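Side-chain contacts in minor fimbrium anchoring subunit Mfa2 (Porphyromonas gingivalis, PDB 5NFI), which anchors the minor (Mfa1) fimbriae in the outer membrane of the bacterium and regulates their length: residues T212-H217 / G221-R226; G186-K189 / T195-A198; V230-S235 / W276-Y281; F225-V230 / V269-N274; I242-R245 / D249-I252. All coordinates share one frame; numbering follows the deposited sequence.

Contact 1: T212-H217 / G221-R226; sequences TLSVTH and GREIFR
R226 reaches back along the neighbouring strand to T212, and its chain can be followed atom by atom. Its CB stands on the same face of the sheet as S214 and T216, CG comes within van der Waals range of T212 CG2, and a bend at chi3 (-75°) swings the head over that methyl. T212 CG2 then sits under the centre of the guanidinium plane, 3.4 Å from R226 CZ. At the edge of the same group lies the carboxylate of E223, with R226 NE 3.4 Å from E223 OE1 in a weak salt bridge. E223 itself runs extended across T216, and its OE2 ends 3.7 Å from S214 CB.

On the other face V215 does the packing. Its CB lies 4.0 Å from F225 CB, while its CG1 branch meets I224 CG1 at 4.1 Å. L254 of strand 249-258 covers V215 and F225 from beyond the hairpin. V215 also holds the backbones together: V215 N donates to F225 O at 2.9 Å, and V215 O takes F225 N at 3.0 Å together with a weaker bond from I224 N. Nearer the turn, H217 N donates to R222 O at 2.8 Å. I224 and F225 thus both face V215, a classic beta bulge, and G221 and R222 both face H217, a G1 bulge, in an antiparallel beta hairpin.

Contact 2: G186-K189 / T195-A198; sequences GETK and TCRA
T188 and C196 make the close side-chain contact here: the T188 methyl CG2 lies 3.7 Å from C196 SG. Both groups are set anti to their own backbone N (C196 chi1 -174°), which brings the methyl and the sulfur together. Beside them T188 OG1 is 3.9 Å from A198 CB, across a non-hydrogen-bonded antiparallel pair. The same hydroxyl gives a weak hydrogen bond to G186 O within its own segment. A198 and C196 are buried, and C196 also touches P156.

Between the strands the backbone packs tightly. K189 and R197 form a hydrogen-bonded pair: K189 N donates to R197 O at 2.9 Å and R197 N to K189 O at 2.8 Å, both bonds close to straight. CA-H...O contacts flank them, with T188 CA 3.3 Å from R197 O and A198 CA 3.4 Å from E187 O.

The opposite face is looser. K189 is exposed, and R197 runs extended from CG to NE, its end leading away from the partner strand to lie along T147 and S149. K189 NZ stays 6.1 Å from R197 NE, so the two like charges are near without touching. R197 NH2 makes a long, weak ion pair with D251. The hairpin is therefore joined by backbone bonds and by small, largely apolar groups on the T188 and A198 face, while on the other the nearness of like charges is probably eased by solvent around K189 and by D251.

Contact 3: V230-S235 / W276-Y281; sequences VGAILS and WLIHSY
A232 and I278 meet where the short helix 229-233 lies against the last strand of the chain. The I278 methyl CG2, placed anti to the backbone N (chi1 -67° for CG1), points at the helix: it lies 4.1 Å from A232 CB and also comes up to A232 O. H279 supplies the second half of the contact. Its ring approaches with CE1 foremost, so that A232 CA stands at the ring edge, near its plane, 4.0 Å from H279 CE1. S235 CB comes obliquely to the same corner of the imidazole, 3.8 Å from H279 CE1.

One shell out, the helix end sets S235 in place. S235 OG donates to G231 O at 3.0 Å, one turn back, from above the carbonyl plane, and S235 N bonds to A232 O at 3.2 Å. L234 N closes the final helical turn on V230 O at 2.8 Å. At the start of the helix, D228 OD2 accepts from G231 N.

On the strand side, I278 and H279 are both held opposite I271 of strand 266-273 by backbone bonds. With two successive residues facing one partner, both side chains are directed at the helix, where a regular strand would turn one of them to the other face. I278 and H279 thus form a classic beta bulge opposite I271, and the short helix packs against the side chains it presents.

Contact 4: F225-V230 / V269-N274; sequences FRTDLV and VQIWIN
L229 overlaps I273 through their terminal methyls: L229 CD1 lies 4.0 Å from I273 CD1, the two side chains slanting across one another. The CB of L229 does not aim at the strand; CG stands anti to the backbone N (chi1 -168°), and from there CD1 reaches across. I273 sends its CG1 arm to meet it, extended to the end (chi2 178°). One step along, T227 adds a looser touch, its methyl CG2 standing 4.3 Å from I271 CD1.

No hydrogen bond joins the two segments, and the nearest CA atoms, those of L229 and I273, are 9.6 Å apart. This is the spacing of layers packed face to face, in keeping with the beta-sandwich build of the transthyretin-like clan to which the family belongs: strand 222-228 and the start of the helix lie on one side, strand 266-273 on the other. I252 and L254 of strand 249-258 line the same buried region, touching L229 and I271 respectively. H279 and Y281 flank I271, while I278 and I242 pack on I273. D228 is the N-cap of helix 229-233, and its OD1 takes the backbone N of N211.

Contact 5: I242-R245 / D249-I252; sequences INLR and DFDI
The irregular segment 242-245, in the loop that leads into strand 249-258, lies alongside the start of that strand, and the F250 ring is what it rests on; the three residues that touch, I242, L244 and F250, are buried. L244 brings the branch CD2 against the ring, 3.4 Å from F250 CZ and 3.6 Å from F250 CE2. The two side chains cross at about a right angle, and the methyl comes obliquely to that corner. I242 reaches the same corner from another direction: its CG2 lies at the ring edge, near the plane, 4.1 Å from F250 CE2. All the touching is thus apolar, two aliphatic methyls on one end of a phenyl ring. The ring gets there because F250 CG stands anti to its carbonyl carbon (chi1 -64°), which carries CE2 and CZ forward although the CB does not aim at the other segment.

Between I242 and L244, N243 turns the other way and shapes the backbone. N243 OD1 accepts from R245 N at 3.1 Å, the donor lying above the amide plane, and this closes an Asx turn. The turn bends the chain at L244, whose side chain goes inward while N243 packs on E14 and C15.

Around this core, I233 of helix 229-233 touches I242, L244 and F250 alike and adds to the apolar cluster. I242 also packs on W276 and I278 of strand 276-280. F250 leans on N144 of strand 133-151 and on L205, and backbone bonds with R145 and T147 hold the strand 249-258 beside strand 133-151, which runs parallel to it.

From the N terminus, contact 2 comes first and closes the hairpin of strands 182-190 and 196-202. Contact 1 follows in series, closing the next hairpin, 211-217 with 222-228. Contact 4 starts where contact 1 ends, sharing F225 and R226, and spans the chain to strand 266-273. Contact 3 begins on the helix just after and runs to the C-terminal strand, so contacts 3 and 4 cross, sharing V230. Contact 5 nests inside both loops, and I233 joins its apolar cluster to contact 3. Together, contacts 3, 4 and 5 tie helix 229-233 to strands 249-258, 266-273 and 276-280, while contact 2 comes close to contact 5 through a long, weak ion pair.

Contact 1: T212-H217 / G221-R226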
# COMPACT_ATOMS: atom_id res chain seq x y z
N THR A 212 8.37 6.17 -9.61
CA THR A 212 8.87 7.39 -10.21
C THR A 212 8.08 8.64 -9.84
O THR A 212 6.92 8.78 -10.20
CB THR A 212 8.88 7.26 -11.73
OG1 THR A 212 9.76 6.19 -12.09
CG2 THR A 212 9.37 8.55 -12.37
N LEU A 213 8.73 9.54 -9.12
CA LEU A 213 8.21 10.88 -8.89
C LEU A 213 8.76 11.76 -10.00
O LEU A 213 9.94 11.64 -10.34
CB LEU A 213 8.62 11.41 -7.52
CG LEU A 213 8.10 12.80 -7.18
CD1 LEU A 213 6.59 12.76 -7.05
CD2 LEU A 213 8.75 13.34 -5.91
N SER A 214 7.92 12.61 -10.59
CA SER A 214 8.39 13.41 -11.72
C SER A 214 7.69 14.76 -11.83
O SER A 214 6.55 14.91 -11.39
CB SER A 214 8.18 12.67 -13.01
OG SER A 214 6.92 13.02 -13.52
N VAL A 215 8.40 15.73 -12.42
CA VAL A 215 7.87 17.07 -12.64
C VAL A 215 8.02 17.42 -14.10
O VAL A 215 9.13 17.31 -14.67
CB VAL A 215 8.58 18.15 -11.79
CG1 VAL A 215 7.90 19.51 -11.99
CG2 VAL A 215 8.55 17.79 -10.33
N THR A 216 6.91 17.87 -14.69
CA THR A 216 6.82 18.15 -16.11
C THR A 216 6.31 19.57 -16.42
O THR A 216 5.39 20.06 -15.78
CB THR A 216 5.88 17.13 -16.80
OG1 THR A 216 6.44 15.81 -16.68
CG2 THR A 216 5.69 17.47 -18.26
N HIS A 217 6.89 20.21 -17.42
CA HIS A 217 6.36 21.48 -17.89
C HIS A 217 5.22 21.18 -18.85
O HIS A 217 5.46 20.75 -19.98
CB HIS A 217 7.47 22.31 -18.56
CG HIS A 217 7.03 23.67 -18.99
ND1 HIS A 217 6.90 24.02 -20.31
CD2 HIS A 217 6.68 24.76 -18.27
CE1 HIS A 217 6.49 25.28 -20.39
NE2 HIS A 217 6.35 25.75 -19.17
N GLY A 221 5.50 19.83 -22.40
CA GLY A 221 5.62 18.42 -22.11
C GLY A 221 7.03 18.09 -21.68
O GLY A 221 7.36 16.93 -21.49
N ARG A 222 7.86 19.11 -21.54
CA ARG A 222 9.25 18.91 -21.12
C ARG A 222 9.34 18.48 -19.66
O ARG A 222 9.13 19.28 -18.75
CB ARG A 222 10.06 20.19 -21.31
CG ARG A 222 11.44 20.13 -20.68
CD ARG A 222 12.02 21.53 -20.50
NE ARG A 222 13.43 21.50 -20.14
CZ ARG A 222 14.42 21.56 -21.03
NH1 ARG A 222 14.15 21.66 -22.33
NH2 ARG A 222 15.68 21.53 -20.62
N GLU A 223 9.65 17.20 -19.46
CA GLU A 223 9.92 16.70 -18.12
C GLU A 223 11.23 17.28 -17.60
O GLU A 223 12.29 16.93 -18.08
CB GLU A 223 9.97 15.17 -18.13
CG GLU A 223 10.25 14.56 -16.77
CD GLU A 223 10.31 13.05 -16.81
OE1 GLU A 223 11.39 12.50 -17.11
OE2 GLU A 223 9.27 12.41 -16.53
N ILE A 224 11.14 18.17 -16.61
CA ILE A 224 12.33 18.79 -16.05
C ILE A 224 12.90 18.01 -14.87
O ILE A 224 14.02 18.26 -14.45
CB ILE A 224 12.06 20.25 -15.60
CG1 ILE A 224 11.21 20.28 -14.34
CG2 ILE A 224 11.38 21.03 -16.71
CD1 ILE A 224 11.00 21.68 -13.79
N PHE A 225 12.13 17.06 -14.33
CA PHE A 225 12.64 16.27 -13.21
C PHE A 225 12.06 14.85 -13.13
O PHE A 225 10.88 14.62 -13.40
CB PHE A 225 12.38 17.01 -11.90
CG PHE A 225 12.79 16.26 -10.68
CD1 PHE A 225 14.12 16.21 -10.29
CD2 PHE A 225 11.85 15.59 -9.89
CE1 PHE A 225 14.51 15.53 -9.16
CE2 PHE A 225 12.25 14.91 -8.75
CZ PHE A 225 13.58 14.88 -8.38
N ARG A 226 12.91 13.90 -12.75
CA ARG A 226 12.50 12.51 -12.57
C ARG A 226 13.41 11.80 -11.57
O ARG A 226 14.63 11.83 -11.71
CB ARG A 226 12.50 11.77 -13.91
CG ARG A 226 12.77 10.27 -13.80
CD ARG A 226 12.70 9.58 -15.15
NE ARG A 226 11.32 9.41 -15.59
CZ ARG A 226 10.62 8.28 -15.50
NH1 ARG A 226 11.19 7.18 -14.99
NH2 ARG A 226 9.36 8.23 -15.93

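Contact 2: G186-K189 / T195-A198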
# COMPACT_ATOMS: atom_id res chain seq x y z
N GLY A 186 -3.06 13.23 -9.24
CA GLY A 186 -2.48 14.29 -8.43
C GLY A 186 -3.32 15.55 -8.38
O GLY A 186 -3.18 16.43 -9.23
N GLU A 187 -4.20 15.63 -7.39
CA GLU A 187 -5.00 16.83 -7.21
C GLU A 187 -4.12 17.94 -6.65
O GLU A 187 -3.30 17.72 -5.75
CB GLU A 187 -6.20 16.53 -6.31
CG GLU A 187 -7.14 15.51 -6.95
CD GLU A 187 -7.64 15.94 -8.34
OE1 GLU A 187 -8.05 17.12 -8.50
OE2 GLU A 187 -7.61 15.11 -9.27
N THR A 188 -4.30 19.14 -7.21
CA THR A 188 -3.31 20.22 -7.15
C THR A 188 -3.84 21.54 -6.58
O THR A 188 -5.02 21.86 -6.68
CB THR A 188 -2.72 20.45 -8.59
OG1 THR A 188 -1.69 19.49 -8.84
CG2 THR A 188 -2.18 21.85 -8.78
N LYS A 189 -2.93 22.28 -5.94
CA LYS A 189 -3.15 23.66 -5.53
C LYS A 189 -1.89 24.47 -5.88
O LYS A 189 -0.80 24.16 -5.41
CB LYS A 189 -3.44 23.73 -4.02
CG LYS A 189 -4.40 24.83 -3.56
CD LYS A 189 -5.06 24.44 -2.22
CE LYS A 189 -4.08 23.72 -1.28
NZ LYS A 189 -4.48 23.76 0.17
N THR A 195 5.00 28.43 -5.94
CA THR A 195 4.86 27.10 -5.34
C THR A 195 3.61 26.34 -5.80
O THR A 195 2.52 26.90 -5.87
CB THR A 195 4.81 27.19 -3.81
OG1 THR A 195 5.74 28.18 -3.35
CG2 THR A 195 5.17 25.85 -3.20
N CYS A 196 3.80 25.06 -6.10
CA CYS A 196 2.69 24.19 -6.50
C CYS A 196 2.69 22.94 -5.62
O CYS A 196 3.73 22.34 -5.41
CB CYS A 196 2.79 23.81 -7.98
SG CYS A 196 1.36 22.86 -8.60
N ARG A 197 1.52 22.56 -5.13
CA ARG A 197 1.38 21.45 -4.19
C ARG A 197 0.44 20.40 -4.78
O ARG A 197 -0.62 20.74 -5.29
CB ARG A 197 0.85 21.96 -2.85
CG ARG A 197 1.29 21.17 -1.62
CD ARG A 197 0.60 21.76 -0.38
NE ARG A 197 1.01 21.17 0.91
CZ ARG A 197 2.08 21.55 1.60
NH1 ARG A 197 2.89 22.50 1.11
NH2 ARG A 197 2.37 20.98 2.77
N ALA A 198 0.82 19.14 -4.70
CA ALA A 198 0.02 18.03 -5.20
C ALA A 198 -0.15 16.94 -4.12
O ALA A 198 0.79 16.66 -3.36
CB ALA A 198 0.65 17.45 -6.45

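Contact 3: V230-S235 / W276-Y281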
# COMPACT_ATOMS: atom_id res chain seq x y z
N VAL A 230 11.38 5.74 -3.94
CA VAL A 230 11.82 4.79 -2.95
C VAL A 230 13.35 4.82 -2.84
O VAL A 230 13.89 4.86 -1.72
CB VAL A 230 11.33 3.36 -3.28
CG1 VAL A 230 12.02 2.33 -2.40
CG2 VAL A 230 9.82 3.29 -3.10
N GLY A 231 14.03 4.82 -3.98
CA GLY A 231 15.48 4.93 -4.00
C GLY A 231 15.98 6.15 -3.24
O GLY A 231 16.82 6.03 -2.35
N ALA A 232 15.46 7.32 -3.61
CA ALA A 232 15.74 8.56 -2.91
C ALA A 232 15.59 8.36 -1.42
O ALA A 232 16.49 8.70 -0.65
CB ALA A 232 14.81 9.66 -3.39
N ILE A 233 14.46 7.79 -1.01
CA ILE A 233 14.20 7.55 0.40
C ILE A 233 15.28 6.71 1.04
O ILE A 233 15.91 7.12 2.00
CB ILE A 233 12.86 6.87 0.61
CG1 ILE A 233 11.73 7.89 0.41
CG2 ILE A 233 12.79 6.25 2.01
CD1 ILE A 233 10.38 7.35 0.74
N LEU A 234 15.54 5.54 0.46
CA LEU A 234 16.45 4.59 1.06
C LEU A 234 17.91 4.98 0.93
O LEU A 234 18.80 4.14 1.11
CB LEU A 234 16.22 3.21 0.46
CG LEU A 234 14.88 2.62 0.91
CD1 LEU A 234 14.75 1.15 0.51
CD2 LEU A 234 14.65 2.80 2.42
N SER A 235 18.16 6.26 0.64
CA SER A 235 19.52 6.81 0.61
C SER A 235 19.84 7.58 1.89
O SER A 235 20.92 7.44 2.46
CB SER A 235 19.70 7.72 -0.60
OG SER A 235 19.62 6.96 -1.79
N TRP A 276 13.95 16.00 5.96
CA TRP A 276 15.35 15.70 5.72
C TRP A 276 15.77 16.09 4.31
O TRP A 276 15.03 15.90 3.35
CB TRP A 276 15.62 14.21 5.93
CG TRP A 276 15.22 13.70 7.27
CD1 TRP A 276 14.06 13.05 7.60
CD2 TRP A 276 15.99 13.77 8.48
NE1 TRP A 276 14.06 12.72 8.93
CE2 TRP A 276 15.23 13.15 9.50
CE3 TRP A 276 17.25 14.29 8.79
CZ2 TRP A 276 15.69 13.04 10.81
CZ3 TRP A 276 17.70 14.18 10.10
CH2 TRP A 276 16.92 13.56 11.10
N LEU A 277 16.97 16.64 4.19
CA LEU A 277 17.51 16.92 2.87
C LEU A 277 18.09 15.63 2.33
O LEU A 277 19.09 15.13 2.83
CB LEU A 277 18.56 18.04 2.93
CG LEU A 277 19.27 18.37 1.61
CD1 LEU A 277 18.26 18.76 0.56
CD2 LEU A 277 20.37 19.45 1.77
N ILE A 278 17.45 15.10 1.31
CA ILE A 278 17.76 13.78 0.77
C ILE A 278 18.85 13.83 -0.31
O ILE A 278 19.73 12.98 -0.35
CB ILE A 278 16.48 13.12 0.20
CG1 ILE A 278 15.50 12.82 1.32
CG2 ILE A 278 16.80 11.87 -0.58
CD1 ILE A 278 16.14 12.14 2.50
N HIS A 279 18.75 14.83 -1.18
CA HIS A 279 19.72 15.02 -2.26
C HIS A 279 19.75 16.47 -2.68
O HIS A 279 18.71 17.13 -2.81
CB HIS A 279 19.40 14.15 -3.48
CG HIS A 279 19.68 12.69 -3.29
ND1 HIS A 279 18.69 11.72 -3.31
CD2 HIS A 279 20.85 12.03 -3.09
CE1 HIS A 279 19.24 10.53 -3.13
NE2 HIS A 279 20.54 10.69 -2.99
N SER A 280 20.96 16.97 -2.87
CA SER A 280 21.18 18.21 -3.59
C SER A 280 21.66 17.81 -4.99
O SER A 280 22.06 16.66 -5.21
CB SER A 280 22.21 19.11 -2.88
OG SER A 280 21.72 19.62 -1.65
N TYR A 281 21.62 18.75 -5.93
CA TYR A 281 22.05 18.45 -7.29
C TYR A 281 22.95 19.54 -7.84
O TYR A 281 22.80 20.72 -7.50
CB TYR A 281 20.84 18.26 -8.19
CG TYR A 281 19.93 17.10 -7.81
CD1 TYR A 281 20.31 15.78 -8.03
CD2 TYR A 281 18.68 17.34 -7.25
CE1 TYR A 281 19.47 14.72 -7.69
CE2 TYR A 281 17.83 16.28 -6.91
CZ TYR A 281 18.23 14.98 -7.14
OH TYR A 281 17.40 13.93 -6.81

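Contact 4: F225-V230 / V269-N274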
# COMPACT_ATOMS: atom_id res chain seq x y z
N PHE A 225 12.13 17.06 -14.33
CA PHE A 225 12.64 16.27 -13.21
C PHE A 225 12.06 14.85 -13.13
O PHE A 225 10.88 14.62 -13.40
CB PHE A 225 12.38 17.01 -11.90
CG PHE A 225 12.79 16.26 -10.68
CD1 PHE A 225 14.12 16.21 -10.29
CD2 PHE A 225 11.85 15.59 -9.89
CE1 PHE A 225 14.51 15.53 -9.16
CE2 PHE A 225 12.25 14.91 -8.75
CZ PHE A 225 13.58 14.88 -8.38
N ARG A 226 12.91 13.90 -12.75
CA ARG A 226 12.50 12.51 -12.57
C ARG A 226 13.41 11.80 -11.57
O ARG A 226 14.63 11.83 -11.71
CB ARG A 226 12.50 11.77 -13.91
CG ARG A 226 12.77 10.27 -13.80
CD ARG A 226 12.70 9.58 -15.15
NE ARG A 226 11.32 9.41 -15.59
CZ ARG A 226 10.62 8.28 -15.50
NH1 ARG A 226 11.19 7.18 -14.99
NH2 ARG A 226 9.36 8.23 -15.93
N THR A 227 12.83 11.17 -10.55
CA THR A 227 13.62 10.34 -9.62
C THR A 227 12.83 9.15 -9.06
O THR A 227 11.59 9.20 -8.96
CB THR A 227 14.15 11.15 -8.42
OG1 THR A 227 14.99 10.32 -7.62
CG2 THR A 227 13.01 11.65 -7.55
N ASP A 228 13.52 8.09 -8.69
CA ASP A 228 12.83 7.02 -7.99
C ASP A 228 12.64 7.38 -6.52
O ASP A 228 13.61 7.42 -5.76
CB ASP A 228 13.56 5.69 -8.09
CG ASP A 228 12.73 4.55 -7.57
OD1 ASP A 228 11.97 3.95 -8.38
OD2 ASP A 228 12.80 4.27 -6.35
N LEU A 229 11.39 7.62 -6.14
CA LEU A 229 11.01 7.99 -4.79
C LEU A 229 11.53 7.04 -3.71
O LEU A 229 12.07 7.48 -2.69
CB LEU A 229 9.49 8.06 -4.69
CG LEU A 229 8.96 8.72 -3.42
CD1 LEU A 229 9.80 9.95 -3.09
CD2 LEU A 229 7.49 9.10 -3.61
N VAL A 230 11.38 5.74 -3.94
CA VAL A 230 11.82 4.79 -2.95
C VAL A 230 13.35 4.82 -2.84
O VAL A 230 13.89 4.86 -1.72
CB VAL A 230 11.33 3.36 -3.28
CG1 VAL A 230 12.02 2.33 -2.40
CG2 VAL A 230 9.82 3.29 -3.10
N VAL A 269 17.02 21.13 -7.64
CA VAL A 269 18.35 21.18 -7.03
C VAL A 269 18.36 20.80 -5.56
O VAL A 269 19.38 20.98 -4.89
CB VAL A 269 18.96 22.61 -7.14
CG1 VAL A 269 19.21 22.99 -8.60
CG2 VAL A 269 18.06 23.62 -6.46
N GLN A 270 17.23 20.29 -5.06
CA GLN A 270 17.09 19.84 -3.68
C GLN A 270 15.79 19.08 -3.51
O GLN A 270 14.70 19.58 -3.84
CB GLN A 270 17.10 21.01 -2.70
CG GLN A 270 18.42 21.21 -2.00
CD GLN A 270 18.40 22.36 -1.01
OE1 GLN A 270 17.34 22.89 -0.67
NE2 GLN A 270 19.58 22.74 -0.53
N ILE A 271 15.88 17.86 -3.01
CA ILE A 271 14.68 17.14 -2.67
C ILE A 271 14.64 16.85 -1.16
O ILE A 271 15.52 16.18 -0.61
CB ILE A 271 14.56 15.85 -3.50
CG1 ILE A 271 13.50 14.93 -2.90
CG2 ILE A 271 15.89 15.14 -3.60
CD1 ILE A 271 13.19 13.70 -3.73
N TRP A 272 13.64 17.41 -0.50
CA TRP A 272 13.41 17.21 0.92
C TRP A 272 12.31 16.17 1.10
O TRP A 272 11.30 16.22 0.40
CB TRP A 272 13.01 18.51 1.61
CG TRP A 272 14.03 19.61 1.57
CD1 TRP A 272 14.37 20.38 0.49
CD2 TRP A 272 14.82 20.09 2.67
NE1 TRP A 272 15.33 21.30 0.84
CE2 TRP A 272 15.62 21.15 2.17
CE3 TRP A 272 14.94 19.73 4.01
CZ2 TRP A 272 16.52 21.84 2.98
CZ3 TRP A 272 15.83 20.41 4.81
CH2 TRP A 272 16.62 21.46 4.29
N ILE A 273 12.50 15.24 2.04
CA ILE A 273 11.46 14.29 2.41
C ILE A 273 11.34 14.23 3.93
O ILE A 273 12.32 13.99 4.64
CB ILE A 273 11.72 12.88 1.86
CG1 ILE A 273 11.81 12.91 0.34
CG2 ILE A 273 10.57 11.93 2.24
CD1 ILE A 273 12.11 11.58 -0.30
N ASN A 274 10.12 14.48 4.41
CA ASN A 274 9.81 14.55 5.83
C ASN A 274 10.82 15.35 6.63
O ASN A 274 11.21 14.99 7.74
CB ASN A 274 9.65 13.14 6.39
CG ASN A 274 8.42 12.44 5.82
OD1 ASN A 274 7.65 13.05 5.07
ND2 ASN A 274 8.24 11.17 6.16

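Contact 5: I242-R245 / D249-I252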
# COMPACT_ATOMS: atom_id res chain seq x y z
N ILE A 242 13.70 7.74 7.64
CA ILE A 242 12.55 7.55 6.78
C ILE A 242 12.38 6.06 6.49
O ILE A 242 12.88 5.52 5.50
CB ILE A 242 12.67 8.33 5.48
CG1 ILE A 242 12.78 9.82 5.80
CG2 ILE A 242 11.43 8.13 4.65
CD1 ILE A 242 12.93 10.67 4.61
N ASN A 243 11.68 5.42 7.41
CA ASN A 243 11.47 3.99 7.37
C ASN A 243 10.09 3.66 6.79
O ASN A 243 9.07 3.84 7.46
CB ASN A 243 11.62 3.42 8.78
CG ASN A 243 11.52 1.91 8.82
OD1 ASN A 243 11.34 1.25 7.79
ND2 ASN A 243 11.66 1.35 10.01
N LEU A 244 10.08 3.17 5.55
CA LEU A 244 8.84 2.86 4.84
C LEU A 244 7.98 1.82 5.55
O LEU A 244 6.78 1.73 5.31
CB LEU A 244 9.15 2.34 3.44
CG LEU A 244 9.92 3.25 2.51
CD1 LEU A 244 10.15 2.53 1.20
CD2 LEU A 244 9.14 4.52 2.30
N ARG A 245 8.59 1.02 6.41
CA ARG A 245 7.86 -0.07 7.05
C ARG A 245 7.17 0.39 8.32
O ARG A 245 6.50 -0.40 8.96
CB ARG A 245 8.79 -1.26 7.32
CG ARG A 245 9.76 -1.59 6.17
CD ARG A 245 9.10 -1.52 4.76
NE ARG A 245 7.69 -1.94 4.73
CZ ARG A 245 6.86 -1.71 3.72
NH1 ARG A 245 7.27 -1.02 2.66
NH2 ARG A 245 5.60 -2.12 3.78
N ASP A 249 2.92 8.52 5.44
CA ASP A 249 2.66 9.88 5.01
C ASP A 249 3.96 10.56 4.64
O ASP A 249 4.94 10.51 5.38
CB ASP A 249 1.93 10.66 6.09
CG ASP A 249 0.48 10.29 6.17
OD1 ASP A 249 0.20 9.14 6.56
OD2 ASP A 249 -0.39 11.13 5.83
N PHE A 250 3.99 11.18 3.47
CA PHE A 250 5.25 11.68 2.95
C PHE A 250 5.13 13.12 2.47
O PHE A 250 4.46 13.39 1.47
CB PHE A 250 5.75 10.76 1.82
CG PHE A 250 6.08 9.37 2.27
CD1 PHE A 250 5.09 8.38 2.31
CD2 PHE A 250 7.37 9.04 2.66
CE1 PHE A 250 5.39 7.10 2.74
CE2 PHE A 250 7.68 7.74 3.09
CZ PHE A 250 6.68 6.77 3.13
N ASP A 251 5.73 14.05 3.21
CA ASP A 251 5.78 15.44 2.78
C ASP A 251 7.08 15.63 2.03
O ASP A 251 8.16 15.45 2.58
CB ASP A 251 5.67 16.42 3.95
CG ASP A 251 5.06 17.75 3.52
OD1 ASP A 251 4.83 17.93 2.31
OD2 ASP A 251 4.80 18.63 4.38
N ILE A 252 6.96 15.95 0.74
CA ILE A 252 8.12 16.05 -0.14
C ILE A 252 8.24 17.46 -0.69
O ILE A 252 7.26 18.03 -1.20
CB ILE A 252 8.02 15.07 -1.32
CG1 ILE A 252 7.76 13.66 -0.79
CG2 ILE A 252 9.29 15.15 -2.19
CD1 ILE A 252 7.71 12.61 -1.86